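Side-chain contacts in leucine aminopeptidase 2 (Saccharomyces cerevisiae, PDB 2XQ0), which cleaves mainly di- and tripeptides as a zinc-dependent aminopeptidase of the M1 family and shows low epoxide hydrolase activity in vitro: residues V200-Y205 with Y257-Y262; P221-Y226 with K245-A250; E251-E256 with E409-I414; E302-W307 with R332-A337. One frame throughout, in Å; residues are numbered along the deposited sequence.

Contact 1 (V200-Y205 with Y257-Y262); sequences VPIPAY and YEWGTY
The indole of W259 takes V200 over one face and I202 at its edge. V200 CG1 sits 3.7 Å from the centroid of the six-membered ring, 30° off the normal, a CH-pi contact; I202 CG2 approaches in the ring plane, 3.6 Å from W259 CZ3. This is the seam between the N-terminal domain of an M1 aminopeptidase, which supplies V200 and I202, and the zinc peptidase domain, which supplies the loop after helix 243-253. V200 follows strand 193-199 where the chain turns a corner, and its chi1 of 176° swings CG1 under the indole, 3.3 Å from W259 CH2. The V200 side chain crosses W259 at about a right angle, bringing CB and both methyls against the CE3-CZ3-CH2 side of the indole. The indole N-H, W259 NE1, makes a weak hydrogen bond to S306 O of helix 297-311. Putting an alanine at W259 would probably open a gap beside V200 CG1 and I202 CG2 and leave S306 O without that donor. The W259 loop is braced internally: the backbone N of W259 lies over one face of the Y257 ring, and Y257 OH donates to T261 O at 2.7 Å, tilted 32° from the carbonyl plane.

Contact 2 (P221-Y226 with K245-A250); sequences PRSTVY and KFIQTA
R222, just ahead of strand 223-227, and I247 on helix 243-253 mark the closest backbone approach, with 9.6 Å between their CA atoms, so side chains alone bridge the two segments. The R222 chain runs extended from CG to NE and lays one face of its guanidinium on I247 CG2, which lies 3.3 Å from NH2 and 3.6 Å from CZ. The methyl is therefore displaced toward the NH2 rim instead of sitting under the centre. Near the guanidinium plane, Q248 CG comes to 4.0 Å from R222 NH2. The polar end is held along the helix: NH2 forms salt bridges with E251 and E244, and E244 also accepts from Q248 NE2. Strands 223-227 and 264-266 are parallel neighbours in a mixed sheet of the peptidase domain, joined by a beta-alpha-beta crossover that runs through helices 229-239 and 243-253, and I247 packs the second of these helices against the start of the first strand. At the tip of the isoleucine, I247 CD1 meets S223 OG at 3.9 Å, a van der Waals contact for an oxygen whose hydrogen bond goes to Y262 O in the chain leading to the second strand. On the helix itself, K245 O takes two bonds from T249, from OG1 at 2.8 Å and from N, the two donors reaching it from opposite faces of the carbonyl plane.

Contact 3 (E251-E256 with E409-I414); sequences EKIIFE and EFDPFI
I254 and I414 form the more enclosed part of this buried contact, although their direct approach is loose, with 4.5 Å between I254 CG1 and I414 CG2. Their CA atoms are 6.8 Å apart, and what fills in around them comes from the zinc peptidase domain's other helices: I254 rests on W307 and L330, while I414 touches W326, Y329 and R333. The contact joins the C-terminal end of helix 243-253 to helix 407-420 among the helices of that domain, with the I254 side chain about 10 Å from that of H305. At I254 the chain leaves helical geometry, with phi/psi of -104°/-103°, and R415 NE donates to the carbonyl of I253, tying the helix end to the neighbouring helix. The second pair, equally loose, is unlike in polarity, an isoleucine methyl beside a carboxylate: I253 CG2 lies 4.4 Å from D411 OD2, and the end of the I253 side chain leads away. D411 is instead committed through OD1 to a salt bridge with R333. Toward solvent, helix 407-420 has the exposed P412, whose N, lacking a hydrogen, goes with the kink in that helix. I254 CG2 also lies over one face of the next residue's ring, F255, 3.9 Å above its plane and offset toward the rim.

Contact 4 (E302-W307 with R332-A337); sequences ELAHSW and RRIIGA. With ZN (zinc ion), chain C; BES (2-(3-amino-2-hydroxy-4-phenyl-butyrylamino)-4-methyl-pentanoic acid), chain B.
Apolar contact between the two helices runs through the end of I334: its CD1 lies 4.4 Å from A304 CB and 4.5 Å from L303 CD2. The CA atoms of A304 and I334 are 8.5 Å apart, a spacing of helices 297-311 and 321-339 with which the small A304 side chain is consistent, and F246 and A250 of helix 243-253 add to the same packing. Hydrogen bonds within the first helix keep its turn in shape: L303 O receives S306 OG and S306 N, both at 3.0 Å and from the same face of the carbonyl plane. Metal coordination occupies the other side of this helix. H305 NE2 binds zinc at 2.1 Å, while H305 ND1 donates to S308 O, which holds the imidazole in its rotation; H301 and E324 complete the protein ligands, the HExxH-plus-glutamate set of the gluzincins. The inhibitor bestatin chelates the ion with O2 and O3, each 2.4 Å from zinc. The E302 side chain, bent at chi2 (-57°), brings OE2 to 3.2 Å from bestatin O2. An alanine at E302 would remove the carboxylate beside bestatin O2 and would probably leave the site without a base to activate water. With O2 bound to the zinc and lying close to E302 OE2, the geometry is consistent with the inhibitor hydroxyl standing where the attacking water would be activated in catalysis.

Contact 4 lies on the zinc helix 297-311 itself, and segments of contacts 1, 2 and 3 touch that helix. Contacts 2, 3 and 4 lie in the peptidase domain, the centre of contact 4 about 11 Å from that of contact 3 and 12 Å from that of contact 2. Contact 1, 15 to 19 Å from the others, joins in the N-terminal domain. Helix 243-253 serves contacts 2 and 3 in turn. Along the chain, contact 2 falls wholly between the segments of contact 1, contact 4 between those of contact 3, and contacts 1 and 3 interleave. Y257 N bonds to E251, and A250 packs on W307. The zinc helix is thus packed on by helices 243-253 and 321-339 and by the W259 loop that meets the N-terminal domain.

Contact 1 (V200-Y205 with Y257-Y262)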
# COMPACT_ATOMS: atom_id res chain seq x y z
N VAL A 200 20.44 1.38 -7.14
CA VAL A 200 19.68 0.24 -7.68
C VAL A 200 18.60 0.80 -8.59
O VAL A 200 17.90 1.72 -8.19
CB VAL A 200 18.97 -0.54 -6.54
CG1 VAL A 200 18.10 -1.66 -7.11
CG2 VAL A 200 19.97 -1.07 -5.53
N PRO A 201 18.48 0.29 -9.85
CA PRO A 201 17.49 0.91 -10.75
C PRO A 201 16.07 0.76 -10.21
O PRO A 201 15.73 -0.30 -9.69
CB PRO A 201 17.64 0.10 -12.06
CG PRO A 201 18.94 -0.59 -11.97
CD PRO A 201 19.29 -0.75 -10.51
N ILE A 202 15.27 1.82 -10.31
CA ILE A 202 13.89 1.78 -9.82
C ILE A 202 12.88 2.39 -10.81
O ILE A 202 13.26 3.22 -11.65
CB ILE A 202 13.76 2.45 -8.42
CG1 ILE A 202 14.21 3.93 -8.41
CG2 ILE A 202 14.54 1.64 -7.35
CD1 ILE A 202 13.69 4.73 -7.19
N PRO A 203 11.61 1.94 -10.76
CA PRO A 203 10.52 2.57 -11.53
C PRO A 203 10.16 3.94 -10.91
O PRO A 203 10.39 4.16 -9.72
CB PRO A 203 9.36 1.58 -11.37
CG PRO A 203 9.62 0.89 -10.09
CD PRO A 203 11.13 0.82 -9.93
N ALA A 204 9.61 4.83 -11.72
CA ALA A 204 9.24 6.17 -11.24
C ALA A 204 8.25 6.13 -10.07
O ALA A 204 8.25 7.04 -9.24
CB ALA A 204 8.67 7.02 -12.39
N TYR A 205 7.40 5.11 -10.02
CA TYR A 205 6.31 5.13 -9.04
C TYR A 205 6.87 4.94 -7.62
O TYR A 205 6.19 5.21 -6.65
CB TYR A 205 5.22 4.10 -9.36
CG TYR A 205 5.56 2.68 -8.98
CD1 TYR A 205 5.44 2.24 -7.66
CD2 TYR A 205 5.99 1.78 -9.93
CE1 TYR A 205 5.74 0.95 -7.32
CE2 TYR A 205 6.30 0.47 -9.59
CZ TYR A 205 6.17 0.07 -8.29
OH TYR A 205 6.48 -1.22 -7.94
N TYR A 257 19.80 -8.37 1.86
CA TYR A 257 19.10 -7.14 1.49
C TYR A 257 20.17 -6.26 0.85
O TYR A 257 21.19 -6.01 1.46
CB TYR A 257 18.57 -6.51 2.78
CG TYR A 257 17.97 -5.11 2.69
CD1 TYR A 257 16.65 -4.92 2.30
CD2 TYR A 257 18.72 -3.99 3.06
CE1 TYR A 257 16.09 -3.64 2.25
CE2 TYR A 257 18.17 -2.71 3.01
CZ TYR A 257 16.85 -2.54 2.61
OH TYR A 257 16.31 -1.27 2.58
N GLU A 258 19.95 -5.81 -0.37
CA GLU A 258 21.05 -5.14 -1.08
C GLU A 258 20.91 -3.62 -1.21
O GLU A 258 21.71 -2.98 -1.88
CB GLU A 258 21.26 -5.78 -2.45
CG GLU A 258 20.14 -5.49 -3.43
CD GLU A 258 20.17 -6.42 -4.63
OE1 GLU A 258 19.59 -7.53 -4.54
OE2 GLU A 258 20.76 -6.05 -5.68
N TRP A 259 19.90 -3.03 -0.56
CA TRP A 259 19.64 -1.60 -0.67
C TRP A 259 20.42 -0.71 0.32
O TRP A 259 20.29 0.51 0.31
CB TRP A 259 18.14 -1.33 -0.54
CG TRP A 259 17.31 -2.09 -1.55
CD1 TRP A 259 16.92 -3.40 -1.47
CD2 TRP A 259 16.76 -1.58 -2.78
NE1 TRP A 259 16.19 -3.74 -2.58
CE2 TRP A 259 16.07 -2.65 -3.39
CE3 TRP A 259 16.81 -0.34 -3.43
CZ2 TRP A 259 15.42 -2.50 -4.62
CZ3 TRP A 259 16.15 -0.20 -4.64
CH2 TRP A 259 15.47 -1.26 -5.23
N GLY A 260 21.21 -1.33 1.20
CA GLY A 260 21.98 -0.56 2.16
C GLY A 260 21.19 -0.31 3.45
O GLY A 260 21.13 -1.15 4.33
N THR A 261 20.59 0.87 3.55
CA THR A 261 19.84 1.20 4.74
C THR A 261 18.39 0.79 4.55
O THR A 261 17.92 0.66 3.43
CB THR A 261 19.89 2.70 5.02
OG1 THR A 261 19.37 3.40 3.88
CG2 THR A 261 21.33 3.15 5.27
N TYR A 262 17.71 0.55 5.67
CA TYR A 262 16.26 0.43 5.68
C TYR A 262 15.68 1.45 6.67
O TYR A 262 15.67 1.22 7.89
CB TYR A 262 15.79 -0.98 6.06
CG TYR A 262 14.29 -1.05 5.96
CD1 TYR A 262 13.66 -1.28 4.73
CD2 TYR A 262 13.49 -0.80 7.06
CE1 TYR A 262 12.28 -1.32 4.64
CE2 TYR A 262 12.09 -0.82 6.97
CZ TYR A 262 11.50 -1.08 5.76
OH TYR A 262 10.12 -1.09 5.68

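Contact 2 (P221-Y226 with K245-A250)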
# COMPACT_ATOMS: atom_id res chain seq x y z
N PRO A 221 20.97 -1.18 13.53
CA PRO A 221 22.32 -1.00 12.95
C PRO A 221 22.31 -0.47 11.52
O PRO A 221 23.28 0.12 11.07
CB PRO A 221 22.91 -2.42 13.00
CG PRO A 221 21.73 -3.32 13.05
CD PRO A 221 20.69 -2.58 13.85
N ARG A 222 21.21 -0.65 10.80
CA ARG A 222 21.15 -0.07 9.47
C ARG A 222 19.81 0.62 9.24
O ARG A 222 19.36 0.72 8.10
CB ARG A 222 21.43 -1.12 8.39
CG ARG A 222 20.53 -2.33 8.50
CD ARG A 222 20.89 -3.42 7.50
NE ARG A 222 20.50 -4.73 8.02
CZ ARG A 222 20.56 -5.86 7.33
NH1 ARG A 222 21.00 -5.85 6.08
NH2 ARG A 222 20.19 -6.99 7.90
N SER A 223 19.21 1.12 10.31
CA SER A 223 17.87 1.69 10.24
C SER A 223 17.70 2.95 11.07
O SER A 223 18.12 3.02 12.21
CB SER A 223 16.84 0.66 10.67
OG SER A 223 16.83 -0.44 9.78
N THR A 224 17.06 3.95 10.49
CA THR A 224 16.81 5.19 11.19
C THR A 224 15.35 5.53 11.00
O THR A 224 14.80 5.30 9.93
CB THR A 224 17.66 6.30 10.58
OG1 THR A 224 19.04 5.91 10.59
CG2 THR A 224 17.47 7.60 11.33
N VAL A 225 14.72 6.09 12.01
CA VAL A 225 13.37 6.60 11.81
C VAL A 225 13.36 8.13 11.71
O VAL A 225 14.12 8.80 12.42
CB VAL A 225 12.38 6.11 12.90
CG1 VAL A 225 12.81 6.60 14.29
CG2 VAL A 225 10.95 6.57 12.58
N TYR A 226 12.52 8.67 10.82
CA TYR A 226 12.37 10.11 10.61
C TYR A 226 10.93 10.49 10.96
O TYR A 226 10.02 9.76 10.62
CB TYR A 226 12.66 10.48 9.16
CG TYR A 226 14.11 10.31 8.78
CD1 TYR A 226 14.99 11.37 8.87
CD2 TYR A 226 14.60 9.07 8.34
CE1 TYR A 226 16.32 11.23 8.53
CE2 TYR A 226 15.93 8.92 7.99
CZ TYR A 226 16.79 10.01 8.10
OH TYR A 226 18.12 9.89 7.77
N LYS A 245 15.40 -7.43 13.46
CA LYS A 245 14.93 -8.81 13.46
C LYS A 245 14.12 -9.13 12.20
O LYS A 245 14.29 -10.18 11.60
CB LYS A 245 14.11 -9.07 14.73
CG LYS A 245 13.44 -10.43 14.79
CD LYS A 245 12.88 -10.67 16.19
CE LYS A 245 11.95 -9.53 16.62
NZ LYS A 245 11.82 -9.43 18.11
N PHE A 246 13.22 -8.22 11.79
CA PHE A 246 12.49 -8.39 10.54
C PHE A 246 13.44 -8.48 9.35
O PHE A 246 13.28 -9.34 8.46
CB PHE A 246 11.53 -7.23 10.30
CG PHE A 246 10.28 -7.29 11.12
CD1 PHE A 246 9.93 -8.43 11.80
CD2 PHE A 246 9.45 -6.18 11.21
CE1 PHE A 246 8.77 -8.47 12.57
CE2 PHE A 246 8.29 -6.21 11.98
CZ PHE A 246 7.95 -7.37 12.66
N ILE A 247 14.41 -7.58 9.29
CA ILE A 247 15.28 -7.60 8.13
C ILE A 247 16.00 -8.93 8.04
O ILE A 247 15.98 -9.57 6.99
CB ILE A 247 16.30 -6.44 8.09
CG1 ILE A 247 15.58 -5.10 8.11
CG2 ILE A 247 17.11 -6.52 6.78
CD1 ILE A 247 16.52 -3.92 8.15
N GLN A 248 16.61 -9.36 9.14
CA GLN A 248 17.40 -10.60 9.18
C GLN A 248 16.53 -11.83 8.91
O GLN A 248 16.97 -12.80 8.29
CB GLN A 248 18.14 -10.75 10.51
CG GLN A 248 19.35 -9.81 10.67
CD GLN A 248 19.95 -9.87 12.07
OE1 GLN A 248 19.78 -10.87 12.78
NE2 GLN A 248 20.65 -8.81 12.48
N THR A 249 15.28 -11.78 9.35
CA THR A 249 14.33 -12.84 9.03
C THR A 249 14.03 -12.94 7.51
O THR A 249 14.06 -14.04 6.93
CB THR A 249 13.02 -12.69 9.80
OG1 THR A 249 13.29 -12.75 11.22
CG2 THR A 249 12.06 -13.81 9.42
N ALA A 250 13.77 -11.80 6.88
CA ALA A 250 13.54 -11.78 5.44
C ALA A 250 14.75 -12.26 4.66
O ALA A 250 14.63 -12.99 3.68
CB ALA A 250 13.17 -10.36 4.99

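Contact 3 (E251-E256 with E409-I414)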
# COMPACT_ATOMS: atom_id res chain seq x y z
N GLU A 251 15.93 -11.82 5.09
CA GLU A 251 17.17 -12.20 4.44
C GLU A 251 17.42 -13.72 4.48
O GLU A 251 17.98 -14.27 3.55
CB GLU A 251 18.35 -11.47 5.07
CG GLU A 251 18.46 -9.98 4.69
CD GLU A 251 19.67 -9.30 5.35
OE1 GLU A 251 19.88 -9.46 6.58
OE2 GLU A 251 20.41 -8.57 4.65
N LYS A 252 17.02 -14.37 5.56
CA LYS A 252 17.20 -15.81 5.68
C LYS A 252 16.25 -16.55 4.75
O LYS A 252 16.62 -17.55 4.16
CB LYS A 252 16.98 -16.27 7.13
CG LYS A 252 17.09 -17.77 7.32
CD LYS A 252 17.08 -18.19 8.79
CE LYS A 252 17.40 -19.69 8.92
NZ LYS A 252 16.94 -20.25 10.22
N ILE A 253 15.03 -16.04 4.62
CA ILE A 253 14.05 -16.69 3.75
C ILE A 253 14.45 -16.49 2.29
O ILE A 253 14.43 -17.43 1.49
CB ILE A 253 12.62 -16.13 3.99
CG1 ILE A 253 12.10 -16.56 5.37
CG2 ILE A 253 11.68 -16.59 2.88
CD1 ILE A 253 11.11 -15.57 6.01
N ILE A 254 14.86 -15.27 1.96
CA ILE A 254 15.24 -14.95 0.58
C ILE A 254 16.76 -14.88 0.46
O ILE A 254 17.42 -15.90 0.41
CB ILE A 254 14.56 -13.65 0.12
CG1 ILE A 254 13.11 -13.63 0.60
CG2 ILE A 254 14.61 -13.51 -1.41
CD1 ILE A 254 12.38 -12.33 0.28
N PHE A 255 17.31 -13.67 0.40
CA PHE A 255 18.76 -13.50 0.44
C PHE A 255 19.11 -12.08 0.89
O PHE A 255 18.22 -11.27 1.11
CB PHE A 255 19.40 -13.85 -0.91
CG PHE A 255 18.76 -13.19 -2.09
CD1 PHE A 255 18.17 -13.96 -3.09
CD2 PHE A 255 18.77 -11.81 -2.23
CE1 PHE A 255 17.58 -13.36 -4.20
CE2 PHE A 255 18.17 -11.20 -3.34
CZ PHE A 255 17.58 -11.98 -4.32
N GLU A 256 20.40 -11.79 1.01
CA GLU A 256 20.85 -10.51 1.55
C GLU A 256 20.09 -9.32 0.98
O GLU A 256 19.77 -9.27 -0.21
CB GLU A 256 22.35 -10.31 1.34
CG GLU A 256 22.94 -9.17 2.15
CD GLU A 256 24.30 -8.70 1.66
OE1 GLU A 256 24.50 -8.60 0.43
OE2 GLU A 256 25.17 -8.40 2.51
N GLU A 409 10.73 -26.97 0.13
CA GLU A 409 10.80 -27.25 -1.31
C GLU A 409 10.61 -25.98 -2.15
O GLU A 409 11.09 -25.90 -3.29
CB GLU A 409 9.70 -28.25 -1.69
CG GLU A 409 9.90 -29.64 -1.10
CD GLU A 409 11.12 -30.34 -1.68
OE1 GLU A 409 11.99 -30.76 -0.89
OE2 GLU A 409 11.22 -30.45 -2.92
N PHE A 410 9.92 -25.00 -1.60
CA PHE A 410 9.52 -23.82 -2.35
C PHE A 410 10.57 -22.72 -2.24
O PHE A 410 10.79 -21.95 -3.17
CB PHE A 410 8.16 -23.34 -1.82
CG PHE A 410 7.45 -22.36 -2.72
CD1 PHE A 410 7.23 -22.65 -4.06
CD2 PHE A 410 6.97 -21.16 -2.21
CE1 PHE A 410 6.56 -21.74 -4.88
CE2 PHE A 410 6.31 -20.26 -3.02
CZ PHE A 410 6.10 -20.56 -4.36
N ASP A 411 11.23 -22.66 -1.09
CA ASP A 411 12.19 -21.58 -0.85
C ASP A 411 13.32 -21.51 -1.88
O ASP A 411 13.77 -20.40 -2.22
CB ASP A 411 12.72 -21.63 0.59
CG ASP A 411 11.70 -21.14 1.61
OD1 ASP A 411 10.53 -20.94 1.23
OD2 ASP A 411 12.07 -20.95 2.80
N PRO A 412 13.77 -22.66 -2.39
CA PRO A 412 14.77 -22.60 -3.47
C PRO A 412 14.24 -21.90 -4.72
O PRO A 412 14.97 -21.14 -5.36
CB PRO A 412 15.04 -24.07 -3.78
CG PRO A 412 14.78 -24.76 -2.48
CD PRO A 412 13.62 -24.03 -1.87
N PHE A 413 12.98 -22.14 -5.05
CA PHE A 413 12.35 -21.41 -6.16
C PHE A 413 12.29 -19.90 -5.89
O PHE A 413 12.61 -19.08 -6.75
CB PHE A 413 10.95 -21.92 -6.46
CG PHE A 413 10.19 -21.05 -7.44
CD1 PHE A 413 10.53 -21.06 -8.78
CD2 PHE A 413 9.18 -20.20 -7.00
CE1 PHE A 413 9.86 -20.24 -9.69
CE2 PHE A 413 8.50 -19.39 -7.90
CZ PHE A 413 8.84 -19.42 -9.26
N ILE A 414 11.86 -19.53 -4.69
CA ILE A 414 11.76 -18.13 -4.31
C ILE A 414 13.09 -17.40 -4.53
O ILE A 414 13.14 -16.32 -5.12
CB ILE A 414 11.33 -18.02 -2.84
CG1 ILE A 414 9.90 -18.54 -2.68
CG2 ILE A 414 11.46 -16.61 -2.32
CD1 ILE A 414 9.41 -18.48 -1.24

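Contact 4 (E302-W307 with R332-A337)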
# COMPACT_ATOMS: atom_id res chain seq x y z
N GLU A 302 6.05 -3.59 4.07
CA GLU A 302 6.87 -2.68 3.28
C GLU A 302 8.28 -3.24 3.12
O GLU A 302 8.92 -3.05 2.09
CB GLU A 302 6.98 -1.31 3.95
CG GLU A 302 5.66 -0.70 4.39
CD GLU A 302 4.68 -0.55 3.26
OE1 GLU A 302 3.47 -0.42 3.54
OE2 GLU A 302 5.11 -0.59 2.08
N LEU A 303 8.78 -3.92 4.14
CA LEU A 303 10.10 -4.52 4.05
C LEU A 303 10.16 -5.60 2.97
O LEU A 303 11.13 -5.69 2.24
CB LEU A 303 10.48 -5.16 5.38
CG LEU A 303 11.73 -6.05 5.34
CD1 LEU A 303 12.95 -5.20 5.03
CD2 LEU A 303 11.88 -6.75 6.69
N ALA A 304 9.14 -6.45 2.90
CA ALA A 304 9.15 -7.52 1.89
C ALA A 304 9.15 -6.94 0.47
O ALA A 304 9.73 -7.53 -0.45
CB ALA A 304 7.99 -8.48 2.10
N HIS A 305 8.52 -5.78 0.29
CA HIS A 305 8.53 -5.09 -1.00
C HIS A 305 9.95 -4.87 -1.52
O HIS A 305 10.18 -4.81 -2.75
CB HIS A 305 7.81 -3.74 -0.92
CG HIS A 305 6.36 -3.82 -1.23
ND1 HIS A 305 5.88 -4.38 -2.39
CD2 HIS A 305 5.27 -3.39 -0.53
CE1 HIS A 305 4.55 -4.31 -2.39
NE2 HIS A 305 4.17 -3.72 -1.28
N SER A 306 10.90 -4.76 -0.61
CA SER A 306 12.29 -4.55 -1.03
C SER A 306 12.64 -5.58 -2.09
O SER A 306 13.31 -5.26 -3.07
CB SER A 306 13.25 -4.65 0.16
OG SER A 306 12.96 -3.63 1.09
N TRP A 307 12.16 -6.80 -1.90
CA TRP A 307 12.30 -7.84 -2.92
C TRP A 307 11.17 -7.84 -3.97
O TRP A 307 11.43 -7.68 -5.17
CB TRP A 307 12.42 -9.22 -2.26
CG TRP A 307 13.70 -9.40 -1.48
CD1 TRP A 307 14.87 -9.94 -1.94
CD2 TRP A 307 13.93 -9.05 -0.11
NE1 TRP A 307 15.82 -9.93 -0.95
CE2 TRP A 307 15.27 -9.39 0.19
CE3 TRP A 307 13.15 -8.47 0.89
CZ2 TRP A 307 15.84 -9.19 1.44
CZ3 TRP A 307 13.72 -8.26 2.15
CH2 TRP A 307 15.06 -8.62 2.40
N ARG A 332 3.87 -12.73 5.37
CA ARG A 332 3.36 -13.80 6.20
C ARG A 332 4.41 -14.89 6.49
O ARG A 332 4.38 -15.48 7.56
CB ARG A 332 2.04 -14.35 5.68
CG ARG A 332 0.93 -13.31 5.81
CD ARG A 332 -0.39 -13.78 5.29
NE ARG A 332 -1.36 -12.70 5.44
CZ ARG A 332 -2.41 -12.51 4.65
NH1 ARG A 332 -2.65 -13.33 3.63
NH2 ARG A 332 -3.21 -11.48 4.88
N ARG A 333 5.35 -15.11 5.59
CA ARG A 333 6.50 -15.97 5.92
C ARG A 333 7.37 -15.35 7.05
O ARG A 333 7.86 -16.05 7.94
CB ARG A 333 7.35 -16.25 4.67
CG ARG A 333 6.68 -17.17 3.63
CD ARG A 333 6.53 -18.63 4.14
NE ARG A 333 7.82 -19.16 4.59
CZ ARG A 333 8.73 -19.68 3.78
NH1 ARG A 333 8.50 -19.77 2.47
NH2 ARG A 333 9.87 -20.11 4.27
N ILE A 334 7.56 -14.03 7.01
CA ILE A 334 8.36 -13.36 8.04
C ILE A 334 7.71 -13.53 9.41
O ILE A 334 8.35 -13.99 10.36
CB ILE A 334 8.59 -11.87 7.71
CG1 ILE A 334 9.53 -11.75 6.51
CG2 ILE A 334 9.16 -11.12 8.90
CD1 ILE A 334 9.45 -10.38 5.81
N ILE A 335 6.43 -13.19 9.51
CA ILE A 335 5.77 -13.28 10.79
C ILE A 335 5.63 -14.73 11.23
O ILE A 335 5.63 -15.04 12.42
CB ILE A 335 4.37 -12.55 10.81
CG1 ILE A 335 3.28 -13.42 10.21
CG2 ILE A 335 4.46 -11.17 10.17
CD1 ILE A 335 1.92 -12.72 10.09
N GLY A 336 5.52 -15.64 10.27
CA GLY A 336 5.44 -17.05 10.61
C GLY A 336 6.76 -17.54 11.17
O GLY A 336 6.79 -18.35 12.10
N ALA A 337 7.86 -17.05 10.62
CA ALA A 337 9.17 -17.50 11.06
C ALA A 337 9.46 -16.97 12.46
O ALA A 337 10.17 -17.60 13.23
CB ALA A 337 10.23 -17.03 10.11
ZN ZN C . 2.23 -3.50 -0.63
N2 BES B . 2.23 0.83 -1.90
C1 BES B . 1.18 0.04 -1.30
C6 BES B . -0.09 0.88 -1.14
C7 BES B . -0.62 1.30 -2.49
C8 BES B . -0.72 0.37 -3.51
C12 BES B . -0.98 2.63 -2.72
C9 BES B . -1.20 0.75 -4.76
C11 BES B . -1.45 3.01 -3.97
C10 BES B . -1.56 2.07 -4.99
C2 BES B . 1.61 -0.52 0.06
O2 BES B . 2.81 -1.31 0.02
C3 BES B . 0.49 -1.35 0.57
O3 BES B . 0.21 -2.45 0.08
N1 BES B . -0.13 -0.73 1.57
C4 BES B . -1.27 -1.17 2.34
C13 BES B . -0.64 -1.76 3.59
C14 BES B . -1.11 -3.18 3.88
C15 BES B . -0.10 -3.90 4.77
C16 BES B . -1.36 -3.97 2.60
C5 BES B . -2.04 0.06 2.71
O1 BES B . -3.27 -0.04 2.94
O4 BES B . -1.42 1.15 2.78